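Local coordinates for B-type flagellar hook-associated protein 2 (PDB 5FHY) that caps the growing tip of the bacterial flagellar filament, helping flagellin monomers polymerise there and keeping them from leaking out unassembled, at residues A58-S70 with K131-L145. Numbering follows the deposited sequence.
Sequences ANAKFNSGTLNIS and KVEVSDDGSGGNTSL
Lys61 O is gripped by two backbone donors, Asn142 N at 2.9 Å and Thr143 N at 3.2 Å, both tilted from its carbonyl plane; Thr143 OG1 adds a weak third bond. The Asn142 amide also binds this backbone: its OD1 takes Lys61 N at 2.7 Å in a nearly straight bond (170°), while its ND2 gives to Asn59 O, which lies close to the amide plane. With chi1 at 49°, CG sits between the backbone N and the carbonyl carbon, turning both amide ends onto the residue 59-61 backbone. Nearer the strands, Ser64 is held through three of its groups. Its N gives to Ser139 O, its O accepts from Asp137 N, and its OG, swung anti to the backbone N (chi1 176°), donates to Asp137 OD2 at 2.6 Å on the anti side of the carboxylate. Asp136 shapes this turn: OD1 accepts from Gly138 N in an Asx turn, and its carboxylate lies nearly coplanar with the Asn63 amide. Leu145 CD1 meets Phe62 CB at 3.8 Å, an apolar contact between the loops. Beyond them, strands 65-70, in the flagellin hook IN motif, and 131-136 pair antiparallel through six backbone bonds, though 60 residues separate them. On the face with Ile69 and Val132, Leu67 CD2 lies alongside Val134 CG2 (3.6 Å). Helix 88-98 packs there, Met91 against Leu67 and Ile95 against Ile69, and also reaches Phe62. Strand 74-81 flanks 65-70 on its other edge. The contact thus continues a regular strand pairing of the three-stranded sheet into loops tied mainly by backbone groups and short polar side chains, a pattern that probably fixes their course beside the strands.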
loop_
_atom_site.group_PDB
_atom_site.type_symbol
_atom_site.label_atom_id
_atom_site.label_comp_id
_atom_site.label_asym_id
_atom_site.label_seq_id
_atom_site.Cartn_x
_atom_site.Cartn_y
_atom_site.Cartn_z
ATOM N N ALA B 58 59.356 -6.919 -30.939
ATOM C CA ALA B 58 59.808 -7.228 -29.587
ATOM C C ALA B 58 61.315 -7.051 -29.445
ATOM O O ALA B 58 61.837 -6.961 -28.334
ATOM C CB ALA B 58 59.407 -8.644 -29.206
ATOM N N ASN B 59 62.013 -7.010 -30.574
ATOM C CA ASN B 59 63.456 -6.819 -30.567
ATOM C C ASN B 59 63.871 -5.674 -31.476
ATOM O O ASN B 59 65.057 -5.482 -31.744
ATOM C CB ASN B 59 64.174 -8.100 -30.995
ATOM C CG ASN B 59 64.022 -9.222 -29.986
ATOM O OD1 ASN B 59 64.003 -8.990 -28.777
ATOM N ND2 ASN B 59 63.926 -10.450 -30.480
ATOM N N ALA B 60 62.893 -4.911 -31.949
ATOM C CA ALA B 60 63.177 -3.848 -32.902
ATOM C C ALA B 60 63.554 -2.544 -32.213
ATOM O O ALA B 60 62.879 -2.088 -31.292
ATOM C CB ALA B 60 61.980 -3.631 -33.825
ATOM N N LYS B 61 64.646 -1.950 -32.678
ATOM C CA LYS B 61 65.112 -0.670 -32.168
ATOM C C LYS B 61 65.409 0.240 -33.347
ATOM O O LYS B 61 66.053 -0.170 -34.309
ATOM C CB LYS B 61 66.349 -0.833 -31.277
ATOM C CG LYS B 61 66.196 -1.853 -30.162
ATOM C CD LYS B 61 66.919 -1.394 -28.906
ATOM C CE LYS B 61 66.311 -0.100 -28.379
ATOM N NZ LYS B 61 67.015 0.438 -27.179
ATOM N N PHE B 62 64.943 1.479 -33.272
ATOM C CA PHE B 62 65.040 2.391 -34.405
ATOM C C PHE B 62 66.397 3.082 -34.533
ATOM O O PHE B 62 67.063 3.368 -33.539
ATOM C CB PHE B 62 63.937 3.446 -34.313
ATOM C CG PHE B 62 62.551 2.898 -34.519
ATOM C CD1 PHE B 62 62.168 2.410 -35.756
ATOM C CD2 PHE B 62 61.633 2.873 -33.485
ATOM C CE1 PHE B 62 60.898 1.909 -35.959
ATOM C CE2 PHE B 62 60.358 2.372 -33.684
ATOM C CZ PHE B 62 59.993 1.889 -34.923
ATOM N N ASN B 63 66.801 3.321 -35.777
ATOM C CA ASN B 63 67.961 4.150 -36.083
ATOM C C ASN B 63 67.831 5.542 -35.473
ATOM O O ASN B 63 66.727 5.977 -35.139
ATOM C CB ASN B 63 68.148 4.269 -37.596
ATOM C CG ASN B 63 68.622 2.983 -38.228
ATOM O OD1 ASN B 63 69.107 2.083 -37.546
ATOM N ND2 ASN B 63 68.477 2.885 -39.544
ATOM N N SER B 64 68.952 6.246 -35.351
ATOM C CA SER B 64 68.938 7.603 -34.816
ATOM C C SER B 64 68.356 8.558 -35.856
ATOM O O SER B 64 68.398 8.277 -37.052
ATOM C CB SER B 64 70.353 8.035 -34.413
ATOM O OG SER B 64 70.390 9.385 -33.983
ATOM N N GLY B 65 67.792 9.673 -35.400
ATOM C CA GLY B 65 67.255 10.673 -36.307
ATOM C C GLY B 65 66.258 11.621 -35.668
ATOM O O GLY B 65 66.307 11.857 -34.461
ATOM N N THR B 66 65.355 12.171 -36.480
ATOM C CA THR B 66 64.370 13.140 -35.997
ATOM C C THR B 66 62.977 12.938 -36.608
ATOM O O THR B 66 62.846 12.657 -37.800
ATOM C CB THR B 66 64.826 14.594 -36.279
ATOM O OG1 THR B 66 66.225 14.729 -35.994
ATOM C CG2 THR B 66 64.048 15.584 -35.418
ATOM N N LEU B 67 61.941 13.088 -35.786
ATOM C CA LEU B 67 60.562 13.029 -36.266
ATOM C C LEU B 67 59.891 14.398 -36.211
ATOM O O LEU B 67 59.784 15.000 -35.144
ATOM C CB LEU B 67 59.729 12.033 -35.452
ATOM C CG LEU B 67 59.998 10.530 -35.546
ATOM C CD1 LEU B 67 58.781 9.757 -35.058
ATOM C CD2 LEU B 67 60.384 10.115 -36.952
ATOM N N ASN B 68 59.446 14.891 -37.361
ATOM C CA ASN B 68 58.682 16.131 -37.397
ATOM C C ASN B 68 57.251 15.842 -37.811
ATOM O O ASN B 68 56.977 15.502 -38.963
ATOM C CB ASN B 68 59.314 17.152 -38.345
ATOM C CG ASN B 68 60.656 17.652 -37.850
ATOM O OD1 ASN B 68 60.727 18.464 -36.927
ATOM N ND2 ASN B 68 61.731 17.171 -38.461
ATOM N N ILE B 69 56.340 15.990 -36.857
ATOM C CA ILE B 69 54.943 15.647 -37.064
ATOM C C ILE B 69 54.116 16.921 -37.129
ATOM O O ILE B 69 54.271 17.810 -36.297
ATOM C CB ILE B 69 54.416 14.731 -35.938
ATOM C CG1 ILE B 69 55.225 13.432 -35.881
ATOM C CG2 ILE B 69 52.934 14.442 -36.124
ATOM C CD1 ILE B 69 54.862 12.542 -34.710
ATOM N N SER B 70 53.263 17.029 -38.138
ATOM C CA SER B 70 52.409 18.200 -38.263
ATOM C C SER B 70 51.008 17.800 -38.688
ATOM O O SER B 70 50.805 16.741 -39.276
ATOM C CB SER B 70 53.001 19.196 -39.265
ATOM O OG SER B 70 53.392 18.542 -40.462
ATOM N N LYS B 131 50.754 14.512 -40.735
ATOM C CA LYS B 131 51.914 14.260 -41.586
ATOM C C LYS B 131 53.146 13.939 -40.745
ATOM O O LYS B 131 53.368 14.543 -39.694
ATOM C CB LYS B 131 52.196 15.464 -42.494
ATOM C CG LYS B 131 53.365 15.262 -43.446
ATOM C CD LYS B 131 53.512 16.405 -44.437
ATOM C CE LYS B 131 54.486 16.032 -45.551
ATOM N NZ LYS B 131 54.658 17.102 -46.575
ATOM N N VAL B 132 53.940 12.983 -41.221
ATOM C CA VAL B 132 55.157 12.567 -40.538
ATOM C C VAL B 132 56.362 12.657 -41.470
ATOM O O VAL B 132 56.428 11.952 -42.481
ATOM C CB VAL B 132 55.046 11.129 -40.000
ATOM C CG1 VAL B 132 56.318 10.757 -39.243
ATOM C CG2 VAL B 132 53.821 10.985 -39.100
ATOM N N GLU B 133 57.298 13.541 -41.136
ATOM C CA GLU B 133 58.547 13.684 -41.882
ATOM C C GLU B 133 59.716 13.077 -41.100
ATOM O O GLU B 133 59.826 13.280 -39.891
ATOM C CB GLU B 133 58.820 15.160 -42.183
ATOM C CG GLU B 133 58.018 15.723 -43.350
ATOM C CD GLU B 133 57.993 17.245 -43.377
ATOM O OE1 GLU B 133 57.918 17.863 -42.293
ATOM O OE2 GLU B 133 58.037 17.823 -44.484
ATOM N N VAL B 134 60.588 12.338 -41.784
ATOM C CA VAL B 134 61.654 11.604 -41.104
ATOM C C VAL B 134 63.041 11.881 -41.683
ATOM O O VAL B 134 63.274 11.687 -42.876
ATOM C CB VAL B 134 61.422 10.083 -41.168
ATOM C CG1 VAL B 134 62.599 9.347 -40.527
ATOM C CG2 VAL B 134 60.110 9.702 -40.492
ATOM N N SER B 135 63.958 12.329 -40.830
ATOM C CA SER B 135 65.374 12.399 -41.176
ATOM C C SER B 135 66.107 11.257 -40.477
ATOM O O SER B 135 66.202 11.235 -39.252
ATOM C CB SER B 135 65.980 13.747 -40.782
ATOM O OG SER B 135 65.508 14.790 -41.616
ATOM N N ASP B 136 66.633 10.317 -41.253
ATOM C CA ASP B 136 67.219 9.104 -40.688
ATOM C C ASP B 136 68.744 9.109 -40.750
ATOM O O ASP B 136 69.328 9.250 -41.822
ATOM C CB ASP B 136 66.674 7.871 -41.420
ATOM C CG ASP B 136 67.158 6.566 -40.816
ATOM O OD1 ASP B 136 67.636 6.582 -39.664
ATOM O OD2 ASP B 136 67.061 5.523 -41.498
ATOM N N ASP B 137 69.387 8.957 -39.596
ATOM C CA ASP B 137 70.847 8.953 -39.538
ATOM C C ASP B 137 71.417 7.695 -40.191
ATOM O O ASP B 137 72.604 7.635 -40.505
ATOM C CB ASP B 137 71.343 9.066 -38.094
ATOM C CG ASP B 137 71.031 10.414 -37.475
ATOM O OD1 ASP B 137 70.774 11.373 -38.232
ATOM O OD2 ASP B 137 71.058 10.518 -36.230
ATOM N N GLY B 138 70.566 6.690 -40.378
ATOM C CA GLY B 138 70.959 5.461 -41.044
ATOM C C GLY B 138 71.656 4.474 -40.130
ATOM O O GLY B 138 72.100 3.413 -40.564
ATOM N N SER B 139 71.742 4.828 -38.854
ATOM C CA SER B 139 72.401 3.985 -37.869
ATOM C C SER B 139 71.890 4.312 -36.472
ATOM O O SER B 139 71.502 5.445 -36.192
ATOM C CB SER B 139 73.920 4.158 -37.939
ATOM O OG SER B 139 74.301 5.492 -37.640
ATOM N N GLY B 140 71.886 3.306 -35.606
ATOM C CA GLY B 140 71.439 3.470 -34.237
ATOM C C GLY B 140 70.670 2.257 -33.753
ATOM O O GLY B 140 70.517 2.047 -32.549
ATOM N N GLY B 141 70.208 1.445 -34.699
ATOM C CA GLY B 141 69.411 0.275 -34.382
ATOM C C GLY B 141 69.318 -0.707 -35.535
ATOM O O GLY B 141 70.132 -0.678 -36.454
ATOM N N ASN B 142 68.312 -1.574 -35.485
ATOM C CA ASN B 142 68.152 -2.636 -36.474
ATOM C C ASN B 142 67.074 -2.364 -37.523
ATOM O O ASN B 142 66.994 -3.064 -38.533
ATOM C CB ASN B 142 67.857 -3.960 -35.768
ATOM C CG ASN B 142 66.756 -3.836 -34.736
ATOM O OD1 ASN B 142 65.915 -2.939 -34.806
ATOM N ND2 ASN B 142 66.765 -4.731 -33.757
ATOM N N THR B 143 66.245 -1.352 -37.290
ATOM C CA THR B 143 65.221 -0.994 -38.264
ATOM C C THR B 143 65.346 0.456 -38.701
ATOM O O THR B 143 65.763 1.317 -37.930
ATOM C CB THR B 143 63.801 -1.206 -37.702
ATOM O OG1 THR B 143 63.673 -0.516 -36.452
ATOM C CG2 THR B 143 63.512 -2.683 -37.495
ATOM N N SER B 144 64.988 0.716 -39.953
ATOM C CA SER B 144 65.079 2.052 -40.517
ATOM C C SER B 144 64.109 2.991 -39.808
ATOM O O SER B 144 63.013 2.585 -39.433
ATOM C CB SER B 144 64.796 2.015 -42.019
ATOM O OG SER B 144 64.764 3.319 -42.565
ATOM N N LEU B 145 64.511 4.243 -39.621
ATOM C CA LEU B 145 63.619 5.236 -39.035
ATOM C C LEU B 145 62.750 5.826 -40.137
ATOM O O LEU B 145 61.673 6.363 -39.878
ATOM C CB LEU B 145 64.409 6.335 -38.317
ATOM C CG LEU B 145 63.613 7.339 -37.474
ATOM C CD1 LEU B 145 63.209 6.725 -36.141
ATOM C CD2 LEU B 145 64.410 8.617 -37.258
#